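Local coordinates for uncharacterized protein YacP (Bacillus subtilis, PDB 5MQ8) that acts as an endoribonuclease involved in ribosome-dependent mRNA decay, probably through its PIN-clan NYN domain, at residues A[4-9]-A[35-40]; A[8-13]-A[119-124]; A[31-36]-A[48-53]; A[73-76]-A[82-85]; A[98-103]-A[109-114]. All blocks are in the same frame, centred on the assembly; numbering follows the deposited sequence.

Interaction 1 of 5, residues A[4-9]-A[35-40]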
# COMPACT_ATOMS: atom_id res chain seq x y z
N LEU A 4 -20.01 -17.74 -0.13
CA LEU A 4 -19.34 -18.15 1.10
C LEU A 4 -19.93 -17.41 2.29
O LEU A 4 -19.91 -16.18 2.32
CB LEU A 4 -17.82 -17.96 1.01
CG LEU A 4 -16.98 -18.41 2.25
CD1 LEU A 4 -17.11 -19.91 2.54
CD2 LEU A 4 -15.54 -18.10 2.05
N LEU A 5 -20.47 -18.17 3.25
CA LEU A 5 -21.06 -17.65 4.49
C LEU A 5 -20.07 -18.02 5.58
O LEU A 5 -19.71 -19.19 5.71
CB LEU A 5 -22.46 -18.27 4.76
CG LEU A 5 -23.53 -18.06 3.67
CD1 LEU A 5 -24.86 -18.70 4.07
CD2 LEU A 5 -23.78 -16.59 3.39
N VAL A 6 -19.53 -17.01 6.26
CA VAL A 6 -18.46 -17.19 7.22
C VAL A 6 -18.90 -17.02 8.67
O VAL A 6 -19.49 -16.00 9.02
CB VAL A 6 -17.24 -16.25 6.88
CG1 VAL A 6 -16.05 -16.49 7.83
CG2 VAL A 6 -16.79 -16.41 5.43
N ASP A 7 -18.56 -18.01 9.53
CA ASP A 7 -18.79 -17.93 10.96
C ASP A 7 -17.58 -17.14 11.48
O ASP A 7 -16.50 -17.71 11.70
CB ASP A 7 -18.86 -19.34 11.57
CG ASP A 7 -19.06 -19.46 13.08
OD1 ASP A 7 -18.93 -18.43 13.79
OD2 ASP A 7 -19.25 -20.60 13.57
N GLY A 8 -17.76 -15.82 11.56
CA GLY A 8 -16.75 -14.85 11.95
C GLY A 8 -16.02 -15.13 13.25
O GLY A 8 -14.79 -15.12 13.28
N TYR A 9 -16.78 -15.35 14.34
CA TYR A 9 -16.21 -15.65 15.66
C TYR A 9 -15.36 -16.93 15.63
O TYR A 9 -14.28 -16.95 16.22
CB TYR A 9 -17.30 -15.73 16.75
CG TYR A 9 -16.74 -16.02 18.13
CD1 TYR A 9 -16.01 -15.06 18.82
CD2 TYR A 9 -16.85 -17.29 18.70
CE1 TYR A 9 -15.46 -15.33 20.08
CE2 TYR A 9 -16.29 -17.57 19.95
CZ TYR A 9 -15.61 -16.58 20.64
OH TYR A 9 -15.08 -16.85 21.88
N GLN A 35 -10.85 -7.66 6.17
CA GLN A 35 -9.87 -7.34 5.12
C GLN A 35 -9.46 -8.61 4.36
O GLN A 35 -9.42 -8.58 3.13
CB GLN A 35 -8.66 -6.56 5.69
CG GLN A 35 -7.57 -6.17 4.66
CD GLN A 35 -8.06 -5.48 3.40
OE1 GLN A 35 -7.63 -5.79 2.28
NE2 GLN A 35 -8.97 -4.54 3.52
N LYS A 36 -9.22 -9.72 5.08
CA LYS A 36 -8.90 -11.02 4.49
C LYS A 36 -10.04 -11.50 3.59
O LYS A 36 -9.78 -12.02 2.50
CB LYS A 36 -8.61 -12.09 5.58
CG LYS A 36 -7.35 -11.85 6.43
CD LYS A 36 -6.09 -11.65 5.60
CE LYS A 36 -5.55 -10.25 5.81
NZ LYS A 36 -4.89 -9.71 4.60
N MET A 37 -11.30 -11.30 4.03
CA MET A 37 -12.47 -11.69 3.27
C MET A 37 -12.71 -10.80 2.03
O MET A 37 -13.28 -11.28 1.05
CB MET A 37 -13.73 -11.82 4.15
CG MET A 37 -13.69 -13.03 5.14
SD MET A 37 -12.87 -14.56 4.60
CE MET A 37 -13.90 -15.09 3.46
N ALA A 38 -12.23 -9.53 2.06
CA ALA A 38 -12.30 -8.60 0.92
C ALA A 38 -11.38 -9.14 -0.17
O ALA A 38 -11.80 -9.24 -1.31
CB ALA A 38 -11.86 -7.20 1.34
N GLU A 39 -10.14 -9.56 0.21
CA GLU A 39 -9.17 -10.16 -0.70
C GLU A 39 -9.73 -11.44 -1.33
O GLU A 39 -9.62 -11.60 -2.55
CB GLU A 39 -7.86 -10.46 0.04
CG GLU A 39 -7.00 -9.24 0.23
CD GLU A 39 -6.16 -9.20 1.49
OE1 GLU A 39 -5.85 -10.28 2.03
OE2 GLU A 39 -5.80 -8.08 1.91
N TYR A 40 -10.36 -12.32 -0.51
CA TYR A 40 -10.98 -13.58 -0.93
C TYR A 40 -12.09 -13.31 -1.95
O TYR A 40 -12.08 -13.94 -3.01
CB TYR A 40 -11.56 -14.36 0.27
CG TYR A 40 -12.03 -15.76 -0.06
CD1 TYR A 40 -13.32 -15.98 -0.54
CD2 TYR A 40 -11.20 -16.86 0.12
CE1 TYR A 40 -13.75 -17.26 -0.89
CE2 TYR A 40 -11.64 -18.15 -0.18
CZ TYR A 40 -12.91 -18.35 -0.69
OH TYR A 40 -13.33 -19.63 -0.99
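A trans first torsion in Leu4 (chi1 -178°) carries CD2 from strand 3-7 toward helix 23-44, where Met37 sets its CG beside the backbone N (chi1 -69°) and bends twice more, curling the thioether end down onto the strand. The pair belongs to a beta-alpha-beta crossover in the alpha/beta NYN domain: the helix carries the chain back between the neighbouring parallel strands 3-7 and 47-52. Accordingly the two segments run almost antiparallel, at 165°, with axes 11.7 Å apart. The methyl of Met37 spans two side chains on the same face of the strand. Its CE lies 3.7 Å from Leu4 CD2 and equally far from Val6 CG2; the Leu4 and Met37 chains meet at about a right angle. Tyr40 follows Met37 on the same side of the helix, and its hydroxyl is hydrogen-bonded to Glu127 of helix 121-145, which gives the polar end of this buried residue a partner. Away from the sheet, Lys36 NZ bridges to Glu39 OE1 at 2.8 Å, and Leu158 of the second subunit packs on Ala38. At the far end of the contact, Leu4 CD2 sits obliquely to the Tyr40 ring, 3.5 Å from CE1.

Interaction 2 of 5, residues A[8-13]-A[119-124]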
# COMPACT_ATOMS: atom_id res chain seq x y z
N GLY A 8 -17.76 -15.82 11.56
CA GLY A 8 -16.75 -14.85 11.95
C GLY A 8 -16.02 -15.13 13.25
O GLY A 8 -14.79 -15.12 13.28
N TYR A 9 -16.78 -15.35 14.34
CA TYR A 9 -16.21 -15.65 15.66
C TYR A 9 -15.36 -16.93 15.63
O TYR A 9 -14.28 -16.95 16.22
CB TYR A 9 -17.30 -15.73 16.75
CG TYR A 9 -16.74 -16.02 18.13
CD1 TYR A 9 -16.01 -15.06 18.82
CD2 TYR A 9 -16.85 -17.29 18.70
CE1 TYR A 9 -15.46 -15.33 20.08
CE2 TYR A 9 -16.29 -17.57 19.95
CZ TYR A 9 -15.61 -16.58 20.64
OH TYR A 9 -15.08 -16.85 21.88
N ASN A 10 -15.84 -17.96 14.94
CA ASN A 10 -15.12 -19.22 14.82
C ASN A 10 -13.76 -19.05 14.15
O ASN A 10 -12.79 -19.66 14.60
CB ASN A 10 -15.94 -20.27 14.08
CG ASN A 10 -15.33 -21.65 14.14
OD1 ASN A 10 -14.82 -22.17 13.15
ND2 ASN A 10 -15.37 -22.26 15.32
N MET A 11 -13.68 -18.21 13.07
CA MET A 11 -12.42 -17.94 12.36
C MET A 11 -11.46 -17.26 13.29
O MET A 11 -10.30 -17.67 13.37
CB MET A 11 -12.62 -17.08 11.08
CG MET A 11 -13.48 -17.73 10.01
SD MET A 11 -13.01 -19.42 9.51
CE MET A 11 -14.34 -20.36 10.24
N ILE A 12 -11.94 -16.25 14.02
CA ILE A 12 -11.18 -15.46 14.98
C ILE A 12 -10.48 -16.37 16.01
O ILE A 12 -9.28 -16.23 16.21
CB ILE A 12 -12.06 -14.36 15.63
CG1 ILE A 12 -12.30 -13.20 14.63
CG2 ILE A 12 -11.42 -13.83 16.94
CD1 ILE A 12 -13.33 -12.11 15.08
N GLY A 13 -11.22 -17.30 16.60
CA GLY A 13 -10.69 -18.23 17.59
C GLY A 13 -9.78 -19.32 17.06
O GLY A 13 -9.02 -19.90 17.83
N LYS A 119 -16.95 -25.89 5.11
CA LYS A 119 -15.55 -25.55 4.91
C LYS A 119 -14.98 -25.29 6.30
O LYS A 119 -15.55 -24.52 7.07
CB LYS A 119 -15.43 -24.32 3.99
CG LYS A 119 -14.01 -24.01 3.55
CD LYS A 119 -13.91 -22.69 2.77
CE LYS A 119 -14.04 -22.85 1.27
NZ LYS A 119 -15.41 -23.17 0.83
N SER A 120 -13.90 -25.98 6.64
CA SER A 120 -13.29 -25.80 7.96
C SER A 120 -12.53 -24.48 8.07
O SER A 120 -12.15 -23.88 7.07
CB SER A 120 -12.38 -26.97 8.30
OG SER A 120 -11.24 -26.98 7.46
N ALA A 121 -12.28 -24.06 9.32
CA ALA A 121 -11.53 -22.86 9.64
C ALA A 121 -10.11 -22.91 9.05
O ALA A 121 -9.63 -21.91 8.52
CB ALA A 121 -11.46 -22.68 11.14
N ARG A 122 -9.47 -24.10 9.13
CA ARG A 122 -8.13 -24.41 8.63
C ARG A 122 -8.09 -24.29 7.11
O ARG A 122 -7.15 -23.71 6.57
CB ARG A 122 -7.73 -25.83 9.07
CG ARG A 122 -6.22 -26.07 9.14
CD ARG A 122 -5.83 -27.42 9.72
NE ARG A 122 -5.99 -27.48 11.18
CZ ARG A 122 -5.07 -27.11 12.06
NH1 ARG A 122 -5.31 -27.20 13.36
NH2 ARG A 122 -3.88 -26.67 11.65
N GLU A 123 -9.12 -24.83 6.42
CA GLU A 123 -9.25 -24.78 4.96
C GLU A 123 -9.38 -23.36 4.48
O GLU A 123 -8.69 -22.99 3.53
CB GLU A 123 -10.46 -25.59 4.48
CG GLU A 123 -10.20 -27.07 4.30
CD GLU A 123 -11.42 -27.96 4.42
OE1 GLU A 123 -12.50 -27.60 3.89
OE2 GLU A 123 -11.30 -29.04 5.04
N LEU A 124 -10.26 -22.54 5.13
CA LEU A 124 -10.43 -21.15 4.72
C LEU A 124 -9.12 -20.38 4.92
O LEU A 124 -8.71 -19.67 4.00
CB LEU A 124 -11.63 -20.45 5.41
CG LEU A 124 -11.93 -19.00 4.93
CD1 LEU A 124 -12.22 -18.94 3.43
CD2 LEU A 124 -13.05 -18.37 5.74
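The capped first turn of helix 121-145 packs through Ala121 against Met11 of helix 8-14, the short helix that directly follows the first strand of the domain. Ser120 is the N-cap and forms a capping box with Glu123: Glu123 N donates to Ser120 OG at 3.2 Å, while the return bond from Ser120 N to Glu123 OE1 is weak. Ala121, just inside this cap, brings the backbones close, its CA lying 5.7 Å from that of Met11. Met11 bends at chi2 and chi3 (-51° and 108°), which brings sulfur and methyl both against the alanine. SD lies 3.7 Å from Ala121 CA, and CE is 3.8 Å from Ala121 CB. The same sulfur touches Leu124 CD2 at 3.9 Å, the two side chains meeting at about a right angle. Asn10 adds a lighter contact with OD1 3.9 Å from Ala121 CB; that oxygen is hydrogen-bonded to the backbone N of Ser103, and the Ser103 hydroxyl in turn bonds Ala121 N. Around this point Met11 also packs on Val6 of strand 3-7 and Leu33 of helix 23-44, and Leu124 rests on Leu4 and Val6 of the strand and on Tyr40 of helix 23-44.

Interaction 3 of 5, residues A[31-36]-A[48-53]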
# COMPACT_ATOMS: atom_id res chain seq x y z
N ASP A 31 -11.64 -6.71 12.28
CA ASP A 31 -11.13 -5.85 11.22
C ASP A 31 -10.18 -6.59 10.27
O ASP A 31 -10.33 -6.45 9.06
CB ASP A 31 -10.44 -4.62 11.82
CG ASP A 31 -11.38 -3.61 12.46
OD1 ASP A 31 -12.61 -3.73 12.25
OD2 ASP A 31 -10.89 -2.70 13.17
N VAL A 32 -9.22 -7.38 10.82
CA VAL A 32 -8.27 -8.16 10.01
C VAL A 32 -9.04 -9.20 9.19
O VAL A 32 -8.80 -9.30 7.98
CB VAL A 32 -7.13 -8.78 10.86
CG1 VAL A 32 -6.25 -9.70 10.00
CG2 VAL A 32 -6.27 -7.70 11.51
N LEU A 33 -10.01 -9.90 9.83
CA LEU A 33 -10.83 -10.90 9.16
C LEU A 33 -11.62 -10.31 7.99
O LEU A 33 -11.61 -10.91 6.91
CB LEU A 33 -11.75 -11.66 10.15
CG LEU A 33 -12.73 -12.68 9.56
CD1 LEU A 33 -11.98 -13.83 8.83
CD2 LEU A 33 -13.64 -13.23 10.65
N ILE A 34 -12.25 -9.14 8.18
CA ILE A 34 -12.99 -8.45 7.10
C ILE A 34 -12.09 -8.13 5.90
O ILE A 34 -12.51 -8.34 4.75
CB ILE A 34 -13.73 -7.20 7.63
CG1 ILE A 34 -14.87 -7.61 8.59
CG2 ILE A 34 -14.27 -6.33 6.49
CD1 ILE A 34 -15.30 -6.50 9.54
N GLN A 35 -10.85 -7.66 6.17
CA GLN A 35 -9.87 -7.34 5.12
C GLN A 35 -9.46 -8.61 4.36
O GLN A 35 -9.42 -8.58 3.13
CB GLN A 35 -8.66 -6.56 5.69
CG GLN A 35 -7.57 -6.17 4.66
CD GLN A 35 -8.06 -5.48 3.40
OE1 GLN A 35 -7.63 -5.79 2.28
NE2 GLN A 35 -8.97 -4.54 3.52
N LYS A 36 -9.22 -9.72 5.08
CA LYS A 36 -8.90 -11.02 4.49
C LYS A 36 -10.04 -11.50 3.59
O LYS A 36 -9.78 -12.02 2.50
CB LYS A 36 -8.61 -12.09 5.58
CG LYS A 36 -7.35 -11.85 6.43
CD LYS A 36 -6.09 -11.65 5.60
CE LYS A 36 -5.55 -10.25 5.81
NZ LYS A 36 -4.89 -9.71 4.60
N VAL A 48 -19.16 -13.10 -0.55
CA VAL A 48 -18.74 -13.41 0.82
C VAL A 48 -19.58 -12.65 1.82
O VAL A 48 -19.71 -11.43 1.73
CB VAL A 48 -17.22 -13.14 1.04
CG1 VAL A 48 -16.82 -13.42 2.49
CG2 VAL A 48 -16.36 -13.95 0.08
N ILE A 49 -20.16 -13.38 2.80
CA ILE A 49 -20.93 -12.76 3.88
C ILE A 49 -20.33 -13.22 5.20
O ILE A 49 -20.25 -14.42 5.46
CB ILE A 49 -22.47 -12.98 3.77
CG1 ILE A 49 -23.01 -12.48 2.40
CG2 ILE A 49 -23.18 -12.27 4.94
CD1 ILE A 49 -24.49 -12.79 2.10
N VAL A 50 -19.92 -12.27 6.04
CA VAL A 50 -19.33 -12.60 7.34
C VAL A 50 -20.38 -12.36 8.42
O VAL A 50 -20.91 -11.26 8.55
CB VAL A 50 -17.99 -11.86 7.61
CG1 VAL A 50 -17.34 -12.35 8.90
CG2 VAL A 50 -17.02 -12.06 6.44
N VAL A 51 -20.67 -13.41 9.19
CA VAL A 51 -21.65 -13.39 10.28
C VAL A 51 -20.93 -13.44 11.63
O VAL A 51 -20.21 -14.39 11.94
CB VAL A 51 -22.72 -14.51 10.12
CG1 VAL A 51 -23.71 -14.53 11.30
CG2 VAL A 51 -23.47 -14.36 8.81
N PHE A 52 -21.14 -12.39 12.41
CA PHE A 52 -20.56 -12.26 13.72
C PHE A 52 -21.63 -12.39 14.79
O PHE A 52 -22.68 -11.73 14.72
CB PHE A 52 -19.84 -10.92 13.89
CG PHE A 52 -18.56 -10.76 13.09
CD1 PHE A 52 -17.43 -11.51 13.41
CD2 PHE A 52 -18.47 -9.82 12.08
CE1 PHE A 52 -16.24 -11.34 12.69
CE2 PHE A 52 -17.27 -9.65 11.36
CZ PHE A 52 -16.17 -10.42 11.67
N ASP A 53 -21.36 -13.23 15.79
CA ASP A 53 -22.23 -13.38 16.93
C ASP A 53 -22.09 -12.04 17.71
O ASP A 53 -20.98 -11.71 18.15
CB ASP A 53 -21.77 -14.57 17.79
CG ASP A 53 -22.68 -14.84 18.98
OD1 ASP A 53 -22.79 -13.95 19.86
OD2 ASP A 53 -23.30 -15.93 19.01
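Leu33 and Phe52 form the close part of this contact, where helix 23-44 lies against strand 47-52. One methyl makes the closest approach: Leu33 CD2 meets the ring obliquely, 3.8 Å from Phe52 CE1, and the two side chains lie alongside each other, pointing opposite ways. Val50 completes the cluster from the strand. Its CG1 stands 3.5 Å above the plane of the Phe52 ring, offset toward the rim, and also comes within 4.2 Å of Leu33 CD2, so the leucine methyl meets both an aliphatic and an aromatic neighbour. Phe52 holds CG beside its backbone N (chi1 -70°), which leans the ring back over Val50, two residues earlier on the same strand face. Ile34 packs more slackly. Its CD1 reaches Phe52 CE2 at 4.1 Å from another oblique direction, and the same isoleucine leans on Val71 of strand 70-73. All four of these side chains are buried. The other side of the helix is mixed: Asp31 and Lys36 are partly exposed, with Asp31 OD2 paired to Lys63 and Lys36 NZ to Glu132 of helix 121-145, while buried Val32 packs with Asp31 against Ile151 of the second subunit. The helix thus turns an apolar face to the sheet and a mixed, partly charged one to the second subunit. Ile34 and Val50 have the nearest CA atoms, 7.6 Å apart, and the axes run nearly antiparallel at 164°, a geometry typical of the helix and second strand of a beta-alpha-beta crossover in a parallel alpha/beta sheet such as that of the PIN clan.

Interaction 4 of 5, residues A[73-76]-A[82-85]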
# COMPACT_ATOMS: atom_id res chain seq x y z
N PHE A 73 -24.38 -8.91 11.87
CA PHE A 73 -24.35 -9.26 13.28
C PHE A 73 -25.67 -9.96 13.61
O PHE A 73 -26.71 -9.60 13.06
CB PHE A 73 -24.11 -8.02 14.16
CG PHE A 73 -22.66 -7.60 14.19
CD1 PHE A 73 -22.11 -6.86 13.15
CD2 PHE A 73 -21.84 -7.95 15.25
CE1 PHE A 73 -20.76 -6.49 13.16
CE2 PHE A 73 -20.49 -7.57 15.26
CZ PHE A 73 -19.96 -6.85 14.21
N THR A 74 -25.62 -11.00 14.48
CA THR A 74 -26.83 -11.73 14.88
C THR A 74 -27.72 -10.84 15.78
O THR A 74 -27.25 -9.81 16.28
CB THR A 74 -26.47 -13.04 15.61
OG1 THR A 74 -25.66 -12.76 16.76
CG2 THR A 74 -25.78 -14.05 14.71
N LYS A 75 -29.00 -11.22 15.95
CA LYS A 75 -29.94 -10.55 16.87
C LYS A 75 -29.63 -11.08 18.27
O LYS A 75 -28.81 -11.99 18.41
CB LYS A 75 -31.41 -10.87 16.51
CG LYS A 75 -31.92 -10.30 15.20
CD LYS A 75 -32.64 -8.95 15.33
CE LYS A 75 -34.11 -9.10 15.65
NZ LYS A 75 -34.77 -7.78 15.77
N GLU A 76 -30.39 -10.60 19.28
CA GLU A 76 -30.24 -10.90 20.72
C GLU A 76 -29.99 -12.40 21.09
O GLU A 76 -28.90 -12.69 21.58
CB GLU A 76 -31.42 -10.32 21.53
CG GLU A 76 -31.00 -9.85 22.92
CD GLU A 76 -32.04 -9.05 23.68
OE1 GLU A 76 -32.13 -7.82 23.46
OE2 GLU A 76 -32.75 -9.64 24.52
N GLU A 82 -27.90 -19.93 13.01
CA GLU A 82 -29.30 -19.59 12.73
C GLU A 82 -29.36 -18.48 11.67
O GLU A 82 -30.14 -18.60 10.71
CB GLU A 82 -30.05 -19.19 14.01
CG GLU A 82 -30.25 -20.36 14.96
CD GLU A 82 -30.77 -20.03 16.35
OE1 GLU A 82 -30.74 -18.85 16.75
OE2 GLU A 82 -31.18 -20.98 17.05
N ARG A 83 -28.51 -17.44 11.80
CA ARG A 83 -28.42 -16.36 10.82
C ARG A 83 -27.90 -16.87 9.48
O ARG A 83 -28.46 -16.54 8.45
CB ARG A 83 -27.61 -15.16 11.35
CG ARG A 83 -27.49 -13.98 10.36
CD ARG A 83 -28.82 -13.39 9.93
NE ARG A 83 -29.50 -12.79 11.07
CZ ARG A 83 -29.85 -11.51 11.18
NH1 ARG A 83 -29.66 -10.68 10.16
NH2 ARG A 83 -30.42 -11.06 12.28
N ILE A 84 -26.88 -17.74 9.52
CA ILE A 84 -26.30 -18.36 8.33
C ILE A 84 -27.38 -19.17 7.56
O ILE A 84 -27.47 -19.06 6.34
CB ILE A 84 -25.00 -19.15 8.66
CG1 ILE A 84 -23.83 -18.16 8.85
CG2 ILE A 84 -24.68 -20.18 7.59
CD1 ILE A 84 -22.60 -18.69 9.58
N GLU A 85 -28.23 -19.92 8.29
CA GLU A 85 -29.34 -20.67 7.69
C GLU A 85 -30.34 -19.72 7.00
O GLU A 85 -30.75 -19.99 5.87
CB GLU A 85 -30.06 -21.52 8.76
CG GLU A 85 -31.13 -22.45 8.21
CD GLU A 85 -31.98 -23.15 9.25
OE1 GLU A 85 -32.27 -24.35 9.05
OE2 GLU A 85 -32.36 -22.50 10.25
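Arg83 NH2 and the backbone N of Lys75 both grip OE2 of Glu78, the first in a salt bridge and the second in a hydrogen bond, so one carboxylate oxygen ties the arginine to the chain that follows strand 70-73. Across the contact itself the guanidinium meets the loop by packing alone. Lys75 CG lies at its edge, near the plane, 3.4 Å from Arg83 NH2. The carbonyl oxygen of Phe73 stands over one face, 4.0 Å above the guanidinium plane and offset toward the rim; this is an approach from above, not along an N-H. Arg83 reaches this place by folding at chi2 and chi3 (59° and 65°), which turns the group back along the loop. The ammonium of Lys75 stays apart, NZ being 6.5 Å from Arg83 NH2, and the shared Glu78 would be expected to temper the repulsion of these like charges. Nearer the helix, Thr74 CG2 touches Arg83 CB at 4.0 Å, the two side chains running alongside in opposed senses. The hydroxyl of Thr74 is turned between its backbone N and carbonyl carbon (chi1 58°), where OG1 accepts from Ala54 N; a second, weak bond joins it to Glu78 O. The threonine is buried, whereas Lys75 is exposed. The contact thus closes the short connection from strand 70-73, an outermost strand of the sheet, to helix 80-90, with Val51 of the adjacent strand 47-52 packing against both Thr74 and Arg83.

Interaction 5 of 5, residues A[98-103]-A[109-114]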
# COMPACT_ATOMS: atom_id res chain seq x y z
N ILE A 98 -23.97 -22.95 -1.87
CA ILE A 98 -23.69 -22.31 -0.59
C ILE A 98 -22.57 -23.06 0.13
O ILE A 98 -22.63 -24.28 0.26
CB ILE A 98 -24.98 -22.18 0.29
CG1 ILE A 98 -26.14 -21.41 -0.43
CG2 ILE A 98 -24.68 -21.57 1.67
CD1 ILE A 98 -25.93 -19.93 -0.83
N HIS A 99 -21.55 -22.32 0.56
CA HIS A 99 -20.44 -22.85 1.35
C HIS A 99 -20.48 -22.13 2.69
O HIS A 99 -20.76 -20.94 2.74
CB HIS A 99 -19.10 -22.60 0.67
CG HIS A 99 -18.96 -23.26 -0.66
ND1 HIS A 99 -18.38 -24.51 -0.79
CD2 HIS A 99 -19.31 -22.82 -1.89
CE1 HIS A 99 -18.40 -24.79 -2.08
NE2 HIS A 99 -18.95 -23.81 -2.78
N VAL A 100 -20.25 -22.87 3.78
CA VAL A 100 -20.25 -22.29 5.13
C VAL A 100 -18.90 -22.57 5.78
O VAL A 100 -18.54 -23.73 5.98
CB VAL A 100 -21.43 -22.75 6.02
CG1 VAL A 100 -21.40 -22.05 7.38
CG2 VAL A 100 -22.77 -22.54 5.32
N ALA A 101 -18.18 -21.49 6.13
CA ALA A 101 -16.89 -21.62 6.80
C ALA A 101 -17.08 -21.65 8.31
O ALA A 101 -17.43 -20.63 8.92
CB ALA A 101 -15.97 -20.48 6.39
N THR A 102 -16.88 -22.84 8.91
CA THR A 102 -16.98 -23.12 10.35
C THR A 102 -16.40 -24.48 10.72
O THR A 102 -16.58 -25.47 9.99
CB THR A 102 -18.42 -22.92 10.91
OG1 THR A 102 -18.37 -22.90 12.34
CG2 THR A 102 -19.43 -23.97 10.43
N SER A 103 -15.71 -24.54 11.87
CA SER A 103 -15.18 -25.76 12.48
C SER A 103 -15.93 -26.05 13.79
O SER A 103 -15.53 -26.94 14.54
CB SER A 103 -13.68 -25.64 12.74
OG SER A 103 -12.98 -25.84 11.53
N TRP A 109 -26.27 -26.38 13.33
CA TRP A 109 -25.82 -26.26 11.94
C TRP A 109 -26.80 -26.99 11.00
O TRP A 109 -26.39 -27.79 10.17
CB TRP A 109 -24.36 -26.70 11.76
CG TRP A 109 -23.40 -25.77 12.44
CD1 TRP A 109 -22.79 -25.96 13.65
CD2 TRP A 109 -23.07 -24.43 12.03
NE1 TRP A 109 -22.07 -24.84 13.99
CE2 TRP A 109 -22.24 -23.88 13.03
CE3 TRP A 109 -23.39 -23.65 10.89
CZ2 TRP A 109 -21.74 -22.57 12.94
CZ3 TRP A 109 -22.88 -22.36 10.80
CH2 TRP A 109 -22.07 -21.83 11.82
N ALA A 110 -28.11 -26.73 11.19
CA ALA A 110 -29.22 -27.33 10.43
C ALA A 110 -29.08 -27.14 8.91
O ALA A 110 -29.55 -27.99 8.16
CB ALA A 110 -30.54 -26.76 10.91
N ILE A 111 -28.37 -26.07 8.47
CA ILE A 111 -28.13 -25.76 7.06
C ILE A 111 -27.31 -26.85 6.34
O ILE A 111 -27.40 -26.97 5.11
CB ILE A 111 -27.52 -24.34 6.91
CG1 ILE A 111 -27.72 -23.80 5.47
CG2 ILE A 111 -26.05 -24.26 7.38
CD1 ILE A 111 -26.57 -23.07 4.91
N PHE A 112 -26.52 -27.66 7.09
CA PHE A 112 -25.70 -28.70 6.48
C PHE A 112 -26.53 -29.92 6.02
O PHE A 112 -26.00 -30.81 5.34
CB PHE A 112 -24.53 -29.09 7.40
CG PHE A 112 -23.51 -27.99 7.57
CD1 PHE A 112 -23.09 -27.24 6.48
CD2 PHE A 112 -22.93 -27.75 8.81
CE1 PHE A 112 -22.16 -26.21 6.64
CE2 PHE A 112 -21.99 -26.72 8.97
CZ PHE A 112 -21.60 -25.97 7.88
N GLY A 113 -27.82 -29.91 6.35
CA GLY A 113 -28.80 -30.89 5.91
C GLY A 113 -29.70 -30.31 4.83
O GLY A 113 -30.68 -30.94 4.43
N GLN A 114 -29.38 -29.08 4.35
CA GLN A 114 -30.13 -28.35 3.33
C GLN A 114 -29.29 -28.01 2.08
O GLN A 114 -29.56 -27.01 1.40
CB GLN A 114 -30.75 -27.07 3.93
CG GLN A 114 -31.88 -27.32 4.92
CD GLN A 114 -32.15 -26.10 5.76
OE1 GLN A 114 -32.68 -25.09 5.29
NE2 GLN A 114 -31.80 -26.18 7.03
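Trp109 takes the methyl of Thr102 on one face in a CH-pi contact: CG2 is 3.6 Å from the centroid of the six-membered ring and 8° off its normal. The same methyl meets the Phe112 ring quite differently, at its edge and near its plane, 3.9 Å from CZ, while Ile111 CG2 stands over one Phe112 face near the rim. Val100 lies obliquely to both rings, its CG1 3.7 Å from Trp109 CZ3 and its CB 3.6 Å from Phe112 CE1. Further back along strand 98-101, Ile111 CD1 meets Val100 CG2 tip to tip at 3.9 Å and also touches Ile98. Thr102 presents its methyl this way because OG1 takes the trans position (chi1 -167°), where the hydroxyl is held by Asp7 OD2 and Asp104 N. OG1 still passes close to the indole, 3.4 Å from Trp109 CZ2. Trp109 is fixed by its own polar atoms, NE1 bonding to Asp104 OD2 and the backbone N to Asp81 OD2. Through its aromatic residues the loop holding the 3-10 segment 110-113 thus lies against the C-terminal end of an inner strand of the parallel sheet, beside several aspartates, consistent with the acidic site that PIN-clan nucleases carry there.

Overall arrangement
All five contacts belong to one NYN domain built on a parallel sheet ordered 70-73, 47-52, 3-7, 98-101, 117-119. Interactions 1 and 3 share helix 23-44 and lie at the core, their centres 4 Å apart, on neighbouring strands; both also touch the second subunit. Interaction 2 starts from the same stretch as interaction 1 and brings helix 121-145 to the same side, spanning the chain that contains interactions 3, 4 and 5. Those three follow in series. Interactions 4 and 5, centres 13 Å apart, join through Glu85 and Gln114 and through Ile84 of helix 80-90. Interactions 1 and 5 also meet where strands 3-7 and 98-101 end, at the C-terminal edge of the sheet, where the acidic site of PIN-clan nucleases would be expected.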